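Local coordinates for protein ATP-dependent RNA helicase HrpB (Escherichia coli, PDB 6EUD) that hydrolyses ATP to ADP and phosphate as a DExH-box NTPase of the DEAH/RHA helicase group and binds single-stranded RNA, at residues A294-A299 against Q313-A318; L218-P223 against L289-A294; L647-W652 against I746-V751. One frame throughout, in Å; residues are numbered along the deposited sequence.

How the interactions relate
Interactions 1 and 2 are neighbours in one mixed sheet of the C-terminal helicase domain. Strand 287-302 takes part in both: its first half pairs in parallel with strand 217-221 in interaction 2, and its later half pairs antiparallel with strand 307-314 in interaction 1. The two share Ala294, and their centres are about 12 Å apart. They also touch where Gln295 O meets Pro223 CG at 3.6 Å. In interaction 2 the side chain of Leu219 is about 11 Å from that of Thr32 in the predicted ATP site. Interaction 3 is remote, its centre about 48 Å from that of interaction 1 and about 59 Å from that of interaction 2.

Interaction 1 (A294-A299 against Q313-A318); sequences AQERVA and QRVSQA
The Arg314 guanidinium has Gln295 NE2 at its edge, near its plane. The amide and guanidinium planes are 15° apart, and Gln295 NE2 lies 3.9 Å from Arg314 NE. Both atoms are N-H donors and simply pack side by side; NH1 of Arg314 is bonded to Gln343. Arg314 CD rests 3.4 Å from Ala294 O. On the other sheet face, the Gln313 side chain crosses Val298 at about a right angle, with Val298 CG2 3.5 Å from Gln313 NE2. Val315 CG2 packs 3.5 Å from Glu296 CG, again at about a right angle. One water donates to Glu296 OE1 (3.1 Å) and accepts from Ser316 N, linking the strand to the residue just before helix 317-325. The backbones pair around this. Glu296 N gives a 2.7 Å bond to Gln313 O, and Gln313 N returns one to Glu296 O. Val315 N reaches Ala294 O at 2.9 Å from above the carbonyl plane, 48° out of it. Ser316 is at the N-cap position of helix 317-325. This is the base of an antiparallel beta hairpin, strands 287-302 and 307-314, extending from the RecA-like C-terminal helicase domain.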
ATOM      1  N   ALA A 294      -9.139  -2.857 -22.665  1.00 34.86           N
ATOM      2  CA  ALA A 294      -7.953  -3.242 -21.877  1.00 36.58           C
ATOM      3  C   ALA A 294      -7.611  -2.279 -20.746  1.00 40.96           C
ATOM      4  O   ALA A 294      -6.459  -2.229 -20.316  1.00 43.28           O
ATOM      5  CB  ALA A 294      -6.738  -3.419 -22.784  1.00 29.85           C
ATOM      6  N   GLN A 295      -8.605  -1.543 -20.250  1.00 42.90           N
ATOM      7  CA  GLN A 295      -8.398  -0.594 -19.156  1.00 45.59           C
ATOM      8  C   GLN A 295      -9.380  -0.787 -18.017  1.00 49.97           C
ATOM      9  O   GLN A 295     -10.584  -0.756 -18.222  1.00 54.36           O
ATOM     10  CB  GLN A 295      -8.463   0.831 -19.684  1.00 45.80           C
ATOM     11  CG  GLN A 295      -7.203   1.154 -20.440  1.00 56.04           C
ATOM     12  CD  GLN A 295      -7.182   2.528 -21.018  1.00 61.67           C
ATOM     13  OE1 GLN A 295      -8.133   3.298 -20.855  1.00 62.76           O
ATOM     14  NE2 GLN A 295      -6.089   2.857 -21.709  1.00 62.64           N
ATOM     15  N   GLU A 296      -8.832  -1.013 -16.824  1.00 49.21           N
ATOM     16  CA  GLU A 296      -9.589  -1.237 -15.599  1.00 46.98           C
ATOM     17  C   GLU A 296      -9.653   0.037 -14.766  1.00 44.69           C
ATOM     18  O   GLU A 296      -8.792   0.918 -14.879  1.00 41.37           O
ATOM     19  CB  GLU A 296      -8.936  -2.339 -14.755  1.00 53.69           C
ATOM     20  CG  GLU A 296      -9.611  -3.701 -14.784  1.00 65.62           C
ATOM     21  CD  GLU A 296      -8.745  -4.784 -14.149  1.00 74.45           C
ATOM     22  OE1 GLU A 296      -7.648  -4.445 -13.650  1.00 73.70           O
ATOM     23  OE2 GLU A 296      -9.147  -5.974 -14.170  1.00 83.80           O
ATOM     24  N   ARG A 297     -10.649   0.112 -13.890  1.00 42.61           N
ATOM     25  CA  ARG A 297     -10.666   1.145 -12.868  1.00 40.66           C
ATOM     26  C   ARG A 297     -10.509   0.507 -11.482  1.00 43.92           C
ATOM     27  O   ARG A 297     -11.392  -0.229 -11.036  1.00 49.21           O
ATOM     28  CB  ARG A 297     -11.957   1.955 -12.960  1.00 41.32           C
ATOM     29  CG  ARG A 297     -12.111   3.024 -11.911  1.00 44.04           C
ATOM     30  CD  ARG A 297     -13.014   4.143 -12.430  1.00 48.05           C
ATOM     31  NE  ARG A 297     -12.409   4.827 -13.578  1.00 45.11           N
ATOM     32  CZ  ARG A 297     -13.052   5.109 -14.707  1.00 39.38           C
ATOM     33  NH1 ARG A 297     -14.327   4.770 -14.847  1.00 31.78           N
ATOM     34  NH2 ARG A 297     -12.418   5.732 -15.699  1.00 40.05           N
ATOM     35  N   VAL A 298      -9.392   0.781 -10.807  1.00 42.47           N
ATOM     36  CA  VAL A 298      -9.148   0.195  -9.483  1.00 46.77           C
ATOM     37  C   VAL A 298      -8.875   1.225  -8.384  1.00 45.75           C
ATOM     38  O   VAL A 298      -8.360   2.318  -8.639  1.00 42.43           O
ATOM     39  CB  VAL A 298      -7.949  -0.813  -9.501  1.00 41.88           C
ATOM     40  CG1 VAL A 298      -8.306  -2.052 -10.294  1.00 43.46           C
ATOM     41  CG2 VAL A 298      -6.690  -0.162 -10.058  1.00 38.78           C
ATOM     42  N   ALA A 299      -9.229   0.841  -7.159  1.00 45.11           N
ATOM     43  CA  ALA A 299      -8.942   1.609  -5.948  1.00 40.15           C
ATOM     44  C   ALA A 299      -7.468   1.531  -5.607  1.00 45.11           C
ATOM     45  O   ALA A 299      -6.899   0.450  -5.559  1.00 52.30           O
ATOM     46  CB  ALA A 299      -9.773   1.096  -4.792  1.00 36.32           C
ATOM     47  N   GLN A 313      -6.106   1.834 -15.155  1.00 34.12           N
ATOM     48  CA  GLN A 313      -4.855   1.189 -15.533  1.00 38.30           C
ATOM     49  C   GLN A 313      -5.065   0.044 -16.523  1.00 34.02           C
ATOM     50  O   GLN A 313      -6.192  -0.441 -16.703  1.00 27.70           O
ATOM     51  CB  GLN A 313      -4.135   0.668 -14.295  1.00 40.33           C
ATOM     52  CG  GLN A 313      -4.907  -0.403 -13.554  1.00 46.57           C
ATOM     53  CD  GLN A 313      -4.114  -0.999 -12.414  1.00 52.90           C
ATOM     54  OE1 GLN A 313      -3.141  -0.408 -11.941  1.00 62.37           O
ATOM     55  NE2 GLN A 313      -4.517  -2.180 -11.971  1.00 54.58           N
ATOM     56  N   ARG A 314      -3.970  -0.375 -17.153  1.00 32.06           N
ATOM     57  CA  ARG A 314      -3.984  -1.503 -18.081  1.00 30.91           C
ATOM     58  C   ARG A 314      -4.379  -2.763 -17.373  1.00 26.39           C
ATOM     59  O   ARG A 314      -3.968  -3.022 -16.243  1.00 28.53           O
ATOM     60  CB  ARG A 314      -2.618  -1.696 -18.741  1.00 35.52           C
ATOM     61  CG  ARG A 314      -2.378  -0.720 -19.858  1.00 40.45           C
ATOM     62  CD  ARG A 314      -3.338  -0.939 -21.017  1.00 43.79           C
ATOM     63  NE  ARG A 314      -3.313   0.197 -21.926  1.00 52.45           N
ATOM     64  CZ  ARG A 314      -2.375   0.398 -22.842  1.00 59.37           C
ATOM     65  NH1 ARG A 314      -1.392  -0.478 -22.982  1.00 62.71           N
ATOM     66  NH2 ARG A 314      -2.427   1.472 -23.624  1.00 64.94           N
ATOM     67  N   VAL A 315      -5.197  -3.533 -18.060  1.00 28.20           N
ATOM     68  CA  VAL A 315      -5.676  -4.821 -17.594  1.00 27.70           C
ATOM     69  C   VAL A 315      -4.542  -5.846 -17.771  1.00 32.29           C
ATOM     70  O   VAL A 315      -3.680  -5.681 -18.635  1.00 33.79           O
ATOM     71  CB  VAL A 315      -6.964  -5.176 -18.384  1.00 46.11           C
ATOM     72  CG1 VAL A 315      -7.355  -6.614 -18.254  1.00 49.99           C
ATOM     73  CG2 VAL A 315      -8.109  -4.252 -17.951  1.00 43.32           C
ATOM     74  N   SER A 316      -4.498  -6.874 -16.934  1.00 31.13           N
ATOM     75  CA  SER A 316      -3.443  -7.874 -17.055  1.00 33.96           C
ATOM     76  C   SER A 316      -3.671  -8.840 -18.224  1.00 31.66           C
ATOM     77  O   SER A 316      -4.769  -8.912 -18.765  1.00 30.40           O
ATOM     78  CB  SER A 316      -3.321  -8.665 -15.758  1.00 36.89           C
ATOM     79  OG  SER A 316      -4.409  -9.564 -15.620  1.00 36.35           O
ATOM     80  N   GLN A 317      -2.629  -9.580 -18.594  1.00 24.44           N
ATOM     81  CA  GLN A 317      -2.758 -10.598 -19.618  1.00 30.91           C
ATOM     82  C   GLN A 317      -3.799 -11.651 -19.236  1.00 34.08           C
ATOM     83  O   GLN A 317      -4.596 -12.077 -20.085  1.00 31.11           O
ATOM     84  CB  GLN A 317      -1.413 -11.272 -19.894  1.00 27.59           C
ATOM     85  CG  GLN A 317      -0.325 -10.297 -20.333  1.00 34.95           C
ATOM     86  CD  GLN A 317       0.916 -10.996 -20.886  1.00 42.62           C
ATOM     87  OE1 GLN A 317       0.809 -12.036 -21.523  1.00 51.93           O
ATOM     88  NE2 GLN A 317       2.092 -10.430 -20.633  1.00 39.31           N
ATOM     89  N   ALA A 318      -3.803 -12.076 -17.976  1.00 34.04           N
ATOM     90  CA  ALA A 318      -4.773 -13.090 -17.563  1.00 32.90           C
ATOM     91  C   ALA A 318      -6.214 -12.587 -17.747  1.00 32.05           C
ATOM     92  O   ALA A 318      -7.072 -13.318 -18.238  1.00 33.15           O
ATOM     93  CB  ALA A 318      -4.529 -13.527 -16.114  1.00 31.13           C
TER
HETATM   94  O   HOH W   1      -6.003  -6.979 -14.491  1.00 29.76           O

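Interaction 2 (L218-P223 against L289-A294)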
ATOM      1  N   LEU A 218     -21.954  -8.731 -29.736  1.00 31.51           N
ATOM      2  CA  LEU A 218     -20.672  -8.205 -29.350  1.00 29.81           C
ATOM      3  C   LEU A 218     -20.703  -7.737 -27.907  1.00 33.28           C
ATOM      4  O   LEU A 218     -21.637  -7.041 -27.498  1.00 34.44           O
ATOM      5  CB  LEU A 218     -20.284  -7.050 -30.286  1.00 29.82           C
ATOM      6  CG  LEU A 218     -18.895  -6.409 -30.207  1.00 24.75           C
ATOM      7  CD1 LEU A 218     -18.518  -5.760 -31.565  1.00 28.04           C
ATOM      8  CD2 LEU A 218     -18.882  -5.373 -29.105  1.00 24.45           C
ATOM      9  N   LEU A 219     -19.660  -8.103 -27.158  1.00 31.78           N
ATOM     10  CA  LEU A 219     -19.495  -7.685 -25.769  1.00 30.59           C
ATOM     11  C   LEU A 219     -18.315  -6.715 -25.656  1.00 32.55           C
ATOM     12  O   LEU A 219     -17.166  -7.045 -25.988  1.00 33.04           O
ATOM     13  CB  LEU A 219     -19.273  -8.894 -24.845  1.00 28.46           C
ATOM     14  CG  LEU A 219     -19.013  -8.617 -23.350  1.00 30.76           C
ATOM     15  CD1 LEU A 219     -20.166  -7.844 -22.649  1.00 25.23           C
ATOM     16  CD2 LEU A 219     -18.738  -9.937 -22.631  1.00 29.68           C
ATOM     17  N   LEU A 220     -18.615  -5.517 -25.183  1.00 31.85           N
ATOM     18  CA  LEU A 220     -17.635  -4.446 -25.092  1.00 31.05           C
ATOM     19  C   LEU A 220     -17.296  -4.156 -23.631  1.00 31.03           C
ATOM     20  O   LEU A 220     -18.175  -3.750 -22.872  1.00 34.14           O
ATOM     21  CB  LEU A 220     -18.185  -3.192 -25.782  1.00 28.76           C
ATOM     22  CG  LEU A 220     -17.456  -1.865 -25.620  1.00 32.60           C
ATOM     23  CD1 LEU A 220     -15.995  -1.963 -26.065  1.00 29.26           C
ATOM     24  CD2 LEU A 220     -18.209  -0.776 -26.409  1.00 34.33           C
ATOM     25  N   PHE A 221     -16.040  -4.369 -23.242  1.00 27.28           N
ATOM     26  CA  PHE A 221     -15.599  -4.091 -21.873  1.00 29.90           C
ATOM     27  C   PHE A 221     -15.093  -2.670 -21.763  1.00 32.00           C
ATOM     28  O   PHE A 221     -14.245  -2.271 -22.542  1.00 31.66           O
ATOM     29  CB  PHE A 221     -14.500  -5.071 -21.425  1.00 29.33           C
ATOM     30  CG  PHE A 221     -14.994  -6.502 -21.206  1.00 30.83           C
ATOM     31  CD1 PHE A 221     -14.772  -7.497 -22.169  1.00 28.50           C
ATOM     32  CD2 PHE A 221     -15.674  -6.850 -20.040  1.00 30.95           C
ATOM     33  CE1 PHE A 221     -15.218  -8.818 -21.969  1.00 27.07           C
ATOM     34  CE2 PHE A 221     -16.125  -8.165 -19.829  1.00 27.15           C
ATOM     35  CZ  PHE A 221     -15.895  -9.150 -20.792  1.00 24.31           C
ATOM     36  N   LEU A 222     -15.622  -1.918 -20.794  1.00 32.92           N
ATOM     37  CA  LEU A 222     -15.234  -0.529 -20.541  1.00 29.64           C
ATOM     38  C   LEU A 222     -14.890  -0.335 -19.058  1.00 33.51           C
ATOM     39  O   LEU A 222     -15.240  -1.180 -18.228  1.00 35.07           O
ATOM     40  CB  LEU A 222     -16.369   0.399 -20.980  1.00 29.51           C
ATOM     41  CG  LEU A 222     -16.521   0.345 -22.497  1.00 24.80           C
ATOM     42  CD1 LEU A 222     -17.746   1.089 -23.005  1.00 24.64           C
ATOM     43  CD2 LEU A 222     -15.228   0.890 -23.121  1.00 24.03           C
ATOM     44  N   PRO A 223     -14.200   0.775 -18.708  1.00 34.62           N
ATOM     45  CA  PRO A 223     -13.768   0.935 -17.308  1.00 35.50           C
ATOM     46  C   PRO A 223     -14.904   1.220 -16.309  1.00 42.11           C
ATOM     47  O   PRO A 223     -14.833   0.756 -15.170  1.00 49.87           O
ATOM     48  CB  PRO A 223     -12.820   2.140 -17.367  1.00 33.71           C
ATOM     49  CG  PRO A 223     -12.429   2.277 -18.835  1.00 27.76           C
ATOM     50  CD  PRO A 223     -13.640   1.827 -19.579  1.00 31.43           C
ATOM     51  N   LEU A 289     -18.368 -12.048 -30.390  1.00 29.43           N
ATOM     52  CA  LEU A 289     -17.414 -10.945 -30.580  1.00 27.06           C
ATOM     53  C   LEU A 289     -17.164 -10.214 -29.259  1.00 29.80           C
ATOM     54  O   LEU A 289     -18.107  -9.846 -28.561  1.00 32.15           O
ATOM     55  CB  LEU A 289     -17.934  -9.945 -31.611  1.00 25.22           C
ATOM     56  CG  LEU A 289     -18.377 -10.528 -32.961  1.00 28.92           C
ATOM     57  CD1 LEU A 289     -18.926  -9.434 -33.855  1.00 25.84           C
ATOM     58  CD2 LEU A 289     -17.229 -11.259 -33.633  1.00 25.48           C
ATOM     59  N   VAL A 290     -15.899  -9.999 -28.916  1.00 25.50           N
ATOM     60  CA  VAL A 290     -15.556  -9.157 -27.791  1.00 23.82           C
ATOM     61  C   VAL A 290     -14.700  -7.950 -28.244  1.00 30.58           C
ATOM     62  O   VAL A 290     -13.814  -8.051 -29.108  1.00 26.10           O
ATOM     63  CB  VAL A 290     -14.829  -9.981 -26.700  1.00 27.55           C
ATOM     64  CG1 VAL A 290     -14.035  -9.096 -25.749  1.00 23.32           C
ATOM     65  CG2 VAL A 290     -15.837 -10.868 -25.932  1.00 24.94           C
ATOM     66  N   VAL A 291     -14.996  -6.790 -27.673  1.00 30.06           N
ATOM     67  CA  VAL A 291     -14.105  -5.660 -27.813  1.00 26.72           C
ATOM     68  C   VAL A 291     -13.678  -5.264 -26.420  1.00 27.47           C
ATOM     69  O   VAL A 291     -14.493  -4.936 -25.569  1.00 30.69           O
ATOM     70  CB  VAL A 291     -14.748  -4.457 -28.565  1.00 27.07           C
ATOM     71  CG1 VAL A 291     -13.774  -3.276 -28.599  1.00 25.40           C
ATOM     72  CG2 VAL A 291     -15.162  -4.868 -29.990  1.00 23.08           C
ATOM     73  N   ASP A 292     -12.372  -5.306 -26.208  1.00 27.53           N
ATOM     74  CA  ASP A 292     -11.768  -5.103 -24.906  1.00 28.31           C
ATOM     75  C   ASP A 292     -10.894  -3.836 -24.913  1.00 31.66           C
ATOM     76  O   ASP A 292      -9.833  -3.784 -25.586  1.00 29.51           O
ATOM     77  CB  ASP A 292     -10.948  -6.347 -24.519  1.00 26.84           C
ATOM     78  CG  ASP A 292     -10.105  -6.131 -23.272  1.00 31.32           C
ATOM     79  OD1 ASP A 292     -10.533  -5.370 -22.373  1.00 35.88           O
ATOM     80  OD2 ASP A 292      -9.010  -6.723 -23.193  1.00 28.91           O
ATOM     81  N   CYS A 293     -11.341  -2.810 -24.188  1.00 28.61           N
ATOM     82  CA  CYS A 293     -10.588  -1.552 -24.126  1.00 35.47           C
ATOM     83  C   CYS A 293      -9.260  -1.736 -23.376  1.00 33.40           C
ATOM     84  O   CYS A 293      -8.395  -0.874 -23.431  1.00 35.18           O
ATOM     85  CB  CYS A 293     -11.420  -0.437 -23.457  1.00 38.39           C
ATOM     86  SG  CYS A 293     -11.589  -0.538 -21.663  1.00 75.45           S
ATOM     87  N   ALA A 294      -9.139  -2.857 -22.665  1.00 34.86           N
ATOM     88  CA  ALA A 294      -7.953  -3.242 -21.877  1.00 36.58           C
ATOM     89  C   ALA A 294      -7.611  -2.279 -20.746  1.00 40.96           C
ATOM     90  O   ALA A 294      -6.459  -2.229 -20.316  1.00 43.28           O
ATOM     91  CB  ALA A 294      -6.738  -3.419 -22.784  1.00 29.85           C
TER
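Val291 sits between two leucines of strand 218-221. Its CG1 meets Leu220 CD1 at 3.6 Å, and its CG2 meets Leu218 CD1 at 3.8 Å. In Leu220, chi1 places CG anti to the backbone N, and chi2 (56°) then sets CD1 against Val291. Leu218 also crosses Leu289 at about a right angle. On the opposite sheet face Phe221 presents its ring edge to Val290, whose CG1 lies in the ring plane, 4.0 Å from CE1. Further along, Cys293 SG rests 3.8 Å from Pro223 CD. The backbones run parallel, 14° between the short axes. Leu219 N bonds to Leu289 O at 2.7 Å, Val291 N to Leu219 O at 2.8 Å and Phe221 N to Val291 O at 2.9 Å. A weak fourth bond runs from Cys293 N to Phe221 O. This parallel pairing inside a sheet flanked by helices fits the RecA-like fold of the P-loop NTPase clan. Strand 269-274 pairs with the other edge of strand 218-221. Helix 199-213 covers Leu218 and Leu220, while helix 317-325 touches Phe221 and Asp292. Asp292 OD1 accepts from Ala294 N, which lies above the carboxylate plane, closing an Asx turn. It also forms a salt bridge with Arg323; OD2 is bonded to His337.

Interaction 3 (L647-W652 against I746-V751)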
ATOM      1  N   LEU A 647      32.906  -3.849   6.150  1.00 32.11           N
ATOM      2  CA  LEU A 647      32.682  -4.634   7.362  1.00 35.33           C
ATOM      3  C   LEU A 647      31.193  -4.644   7.728  1.00 39.09           C
ATOM      4  O   LEU A 647      30.815  -4.209   8.821  1.00 39.38           O
ATOM      5  CB  LEU A 647      33.523  -4.091   8.527  1.00 32.12           C
ATOM      6  CG  LEU A 647      35.048  -4.029   8.301  1.00 33.60           C
ATOM      7  CD1 LEU A 647      35.800  -3.484   9.508  1.00 32.77           C
ATOM      8  CD2 LEU A 647      35.599  -5.381   7.936  1.00 29.18           C
ATOM      9  N   PRO A 648      30.342  -5.150   6.815  1.00 34.67           N
ATOM     10  CA  PRO A 648      28.887  -5.025   6.995  1.00 35.52           C
ATOM     11  C   PRO A 648      28.345  -5.995   8.052  1.00 38.32           C
ATOM     12  O   PRO A 648      27.179  -5.907   8.396  1.00 38.98           O
ATOM     13  CB  PRO A 648      28.338  -5.398   5.621  1.00 33.60           C
ATOM     14  CG  PRO A 648      29.330  -6.485   5.150  1.00 31.32           C
ATOM     15  CD  PRO A 648      30.682  -5.981   5.642  1.00 31.74           C
ATOM     16  N   GLU A 649      29.160  -6.918   8.555  1.00 36.36           N
ATOM     17  CA  GLU A 649      28.655  -7.795   9.612  1.00 37.12           C
ATOM     18  C   GLU A 649      28.483  -7.037  10.934  1.00 38.34           C
ATOM     19  O   GLU A 649      27.900  -7.564  11.869  1.00 38.01           O
ATOM     20  CB  GLU A 649      29.560  -9.018   9.816  1.00 35.03           C
ATOM     21  CG  GLU A 649      30.964  -8.695  10.233  1.00 36.14           C
ATOM     22  CD  GLU A 649      31.918  -8.586   9.047  1.00 39.48           C
ATOM     23  OE1 GLU A 649      32.987  -9.232   9.093  1.00 44.49           O
ATOM     24  OE2 GLU A 649      31.612  -7.847   8.089  1.00 37.13           O
ATOM     25  N   TYR A 650      28.973  -5.801  11.014  1.00 38.34           N
ATOM     26  CA  TYR A 650      28.792  -5.012  12.238  1.00 39.04           C
ATOM     27  C   TYR A 650      27.748  -3.918  12.052  1.00 44.30           C
ATOM     28  O   TYR A 650      27.404  -3.563  10.921  1.00 45.55           O
ATOM     29  CB  TYR A 650      30.114  -4.394  12.680  1.00 35.04           C
ATOM     30  CG  TYR A 650      31.208  -5.412  12.794  1.00 41.03           C
ATOM     31  CD1 TYR A 650      31.224  -6.319  13.839  1.00 41.79           C
ATOM     32  CD2 TYR A 650      32.218  -5.481  11.844  1.00 37.45           C
ATOM     33  CE1 TYR A 650      32.222  -7.244  13.944  1.00 42.15           C
ATOM     34  CE2 TYR A 650      33.211  -6.400  11.944  1.00 32.53           C
ATOM     35  CZ  TYR A 650      33.218  -7.283  12.991  1.00 38.16           C
ATOM     36  OH  TYR A 650      34.220  -8.229  13.083  1.00 39.97           O
ATOM     37  N   ASP A 651      27.248  -3.384  13.161  1.00 46.39           N
ATOM     38  CA  ASP A 651      26.192  -2.385  13.089  1.00 53.36           C
ATOM     39  C   ASP A 651      26.742  -0.969  13.081  1.00 49.33           C
ATOM     40  O   ASP A 651      26.724  -0.280  14.096  1.00 56.32           O
ATOM     41  CB  ASP A 651      25.211  -2.563  14.243  1.00 63.51           C
ATOM     42  CG  ASP A 651      24.391  -3.829  14.114  1.00 76.77           C
ATOM     43  OD1 ASP A 651      23.904  -4.108  12.995  1.00 80.91           O
ATOM     44  OD2 ASP A 651      24.247  -4.551  15.125  1.00 83.23           O
ATOM     45  N   TRP A 652      27.219  -0.530  11.922  1.00 38.97           N
ATOM     46  CA  TRP A 652      27.745   0.818  11.797  1.00 37.09           C
ATOM     47  C   TRP A 652      26.578   1.792  11.652  1.00 40.98           C
ATOM     48  O   TRP A 652      25.587   1.482  10.994  1.00 43.25           O
ATOM     49  CB  TRP A 652      28.720   0.931  10.607  1.00 30.52           C
ATOM     50  CG  TRP A 652      29.774  -0.132  10.621  1.00 32.26           C
ATOM     51  CD1 TRP A 652      29.744  -1.316   9.945  1.00 34.23           C
ATOM     52  CD2 TRP A 652      30.994  -0.141  11.389  1.00 29.68           C
ATOM     53  NE1 TRP A 652      30.863  -2.053  10.235  1.00 34.40           N
ATOM     54  CE2 TRP A 652      31.646  -1.357  11.113  1.00 30.20           C
ATOM     55  CE3 TRP A 652      31.590   0.761  12.277  1.00 27.65           C
ATOM     56  CZ2 TRP A 652      32.872  -1.694  11.685  1.00 32.87           C
ATOM     57  CZ3 TRP A 652      32.799   0.427  12.844  1.00 29.80           C
ATOM     58  CH2 TRP A 652      33.432  -0.793  12.546  1.00 31.49           C
ATOM     59  N   ILE A 746      43.591  -3.120   4.646  1.00 31.64           N
ATOM     60  CA  ILE A 746      42.853  -2.794   5.852  1.00 31.48           C
ATOM     61  C   ILE A 746      41.547  -3.590   5.859  1.00 32.97           C
ATOM     62  O   ILE A 746      41.362  -4.458   5.005  1.00 30.09           O
ATOM     63  CB  ILE A 746      42.560  -1.291   5.936  1.00 31.39           C
ATOM     64  CG1 ILE A 746      41.696  -0.863   4.746  1.00 28.21           C
ATOM     65  CG2 ILE A 746      43.851  -0.516   5.953  1.00 28.08           C
ATOM     66  CD1 ILE A 746      41.440   0.616   4.702  1.00 30.90           C
ATOM     67  N   ALA A 747      40.653  -3.284   6.805  1.00 30.23           N
ATOM     68  CA  ALA A 747      39.319  -3.889   6.868  1.00 30.63           C
ATOM     69  C   ALA A 747      39.388  -5.417   6.950  1.00 30.08           C
ATOM     70  O   ALA A 747      38.848  -6.112   6.099  1.00 34.59           O
ATOM     71  CB  ALA A 747      38.473  -3.443   5.651  1.00 30.57           C
ATOM     72  N   GLN A 748      40.067  -5.933   7.974  1.00 30.70           N
ATOM     73  CA  GLN A 748      40.255  -7.373   8.159  1.00 32.23           C
ATOM     74  C   GLN A 748      40.832  -8.045   6.917  1.00 35.37           C
ATOM     75  O   GLN A 748      40.426  -9.155   6.560  1.00 35.73           O
ATOM     76  CB  GLN A 748      38.922  -8.037   8.563  1.00 32.63           C
ATOM     77  CG  GLN A 748      38.368  -7.468   9.874  1.00 38.91           C
ATOM     78  CD  GLN A 748      37.062  -8.098  10.326  1.00 43.24           C
ATOM     79  OE1 GLN A 748      36.626  -9.122   9.796  1.00 52.35           O
ATOM     80  NE2 GLN A 748      36.418  -7.471  11.305  1.00 42.25           N
ATOM     81  N   GLY A 749      41.768  -7.369   6.247  1.00 36.34           N
ATOM     82  CA  GLY A 749      42.421  -7.948   5.072  1.00 33.84           C
ATOM     83  C   GLY A 749      41.616  -7.938   3.776  1.00 33.94           C
ATOM     84  O   GLY A 749      42.016  -8.512   2.779  1.00 41.43           O
ATOM     85  N   ARG A 750      40.483  -7.252   3.781  1.00 35.75           N
ATOM     86  CA  ARG A 750      39.557  -7.283   2.651  1.00 37.05           C
ATOM     87  C   ARG A 750      39.826  -6.246   1.553  1.00 35.56           C
ATOM     88  O   ARG A 750      39.389  -6.410   0.410  1.00 35.22           O
ATOM     89  CB  ARG A 750      38.132  -7.103   3.169  1.00 32.34           C
ATOM     90  CG  ARG A 750      37.619  -8.278   3.985  1.00 33.27           C
ATOM     91  CD  ARG A 750      36.273  -7.960   4.657  1.00 33.12           C
ATOM     92  NE  ARG A 750      35.876  -9.060   5.533  1.00 34.82           N
ATOM     93  CZ  ARG A 750      34.801  -9.065   6.316  1.00 37.03           C
ATOM     94  NH1 ARG A 750      33.964  -8.028   6.338  1.00 34.85           N
ATOM     95  NH2 ARG A 750      34.556 -10.123   7.072  1.00 34.49           N
ATOM     96  N   VAL A 751      40.518  -5.172   1.902  1.00 31.54           N
ATOM     97  CA  VAL A 751      40.655  -4.051   0.995  1.00 31.06           C
ATOM     98  C   VAL A 751      42.097  -3.595   0.883  1.00 31.20           C
ATOM     99  O   VAL A 751      42.649  -3.018   1.816  1.00 31.46           O
ATOM    100  CB  VAL A 751      39.787  -2.855   1.454  1.00 35.04           C
ATOM    101  CG1 VAL A 751      39.972  -1.659   0.504  1.00 29.35           C
ATOM    102  CG2 VAL A 751      38.317  -3.263   1.547  1.00 31.22           C
TER
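Glu649 and Arg750 carry the ionic part, reaching tip to tip in a salt bridge. Their flat groups are 28° apart, nearly coplanar. NH1 and NH2 grip the carboxylate end-on, one to each oxygen. Arg750 NH1 meets the syn lone pair of Glu649 OE2 at 2.9 Å, with a nearly straight bond. NH2 takes Glu649 OE1 at 2.7 Å, and a weak third bond runs from NH1 to OE1. The Arg750 chain is extended from CG to NE, while the Glu649 chain bends at chi2 (-93°), which places CD so that the carboxylate meets Arg750. Gln748 OE1 lies over one face of the guanidinium, offset toward the rim. Both charged residues are exposed, and each also touches a crystal neighbour.

A neutral hydrogen bond across the contact joins Gln748 NE2 to Tyr650 OH at 2.9 Å, again tip to tip, with ring and amide planes 74° apart. A phenylalanine in place of Tyr650 would probably leave Gln748 NE2 without this acceptor and its amide freer to turn.

Apolar contact comes from Leu647, whose CD2 lies 4.2 Å from Ala747 CB. The same CD2 packs against the guanidinium, 3.5 Å from Arg750 NH1.

Turns present these groups: a type I turn from Leu647 to Tyr650, and a type I' turn from Ala747 to Arg750 beside a classic beta bulge. Leu647 O accepts from Tyr650 N and from Trp652 NE1 (2.6 Å), on opposite faces of its plane.

The loop 647-652 follows helix 631-646, whose Trp646 O also receives Arg750 NH1. The turn 746-751 links strands 745-746 and 751-758, and helix 696-705 meets both loops through Glu705.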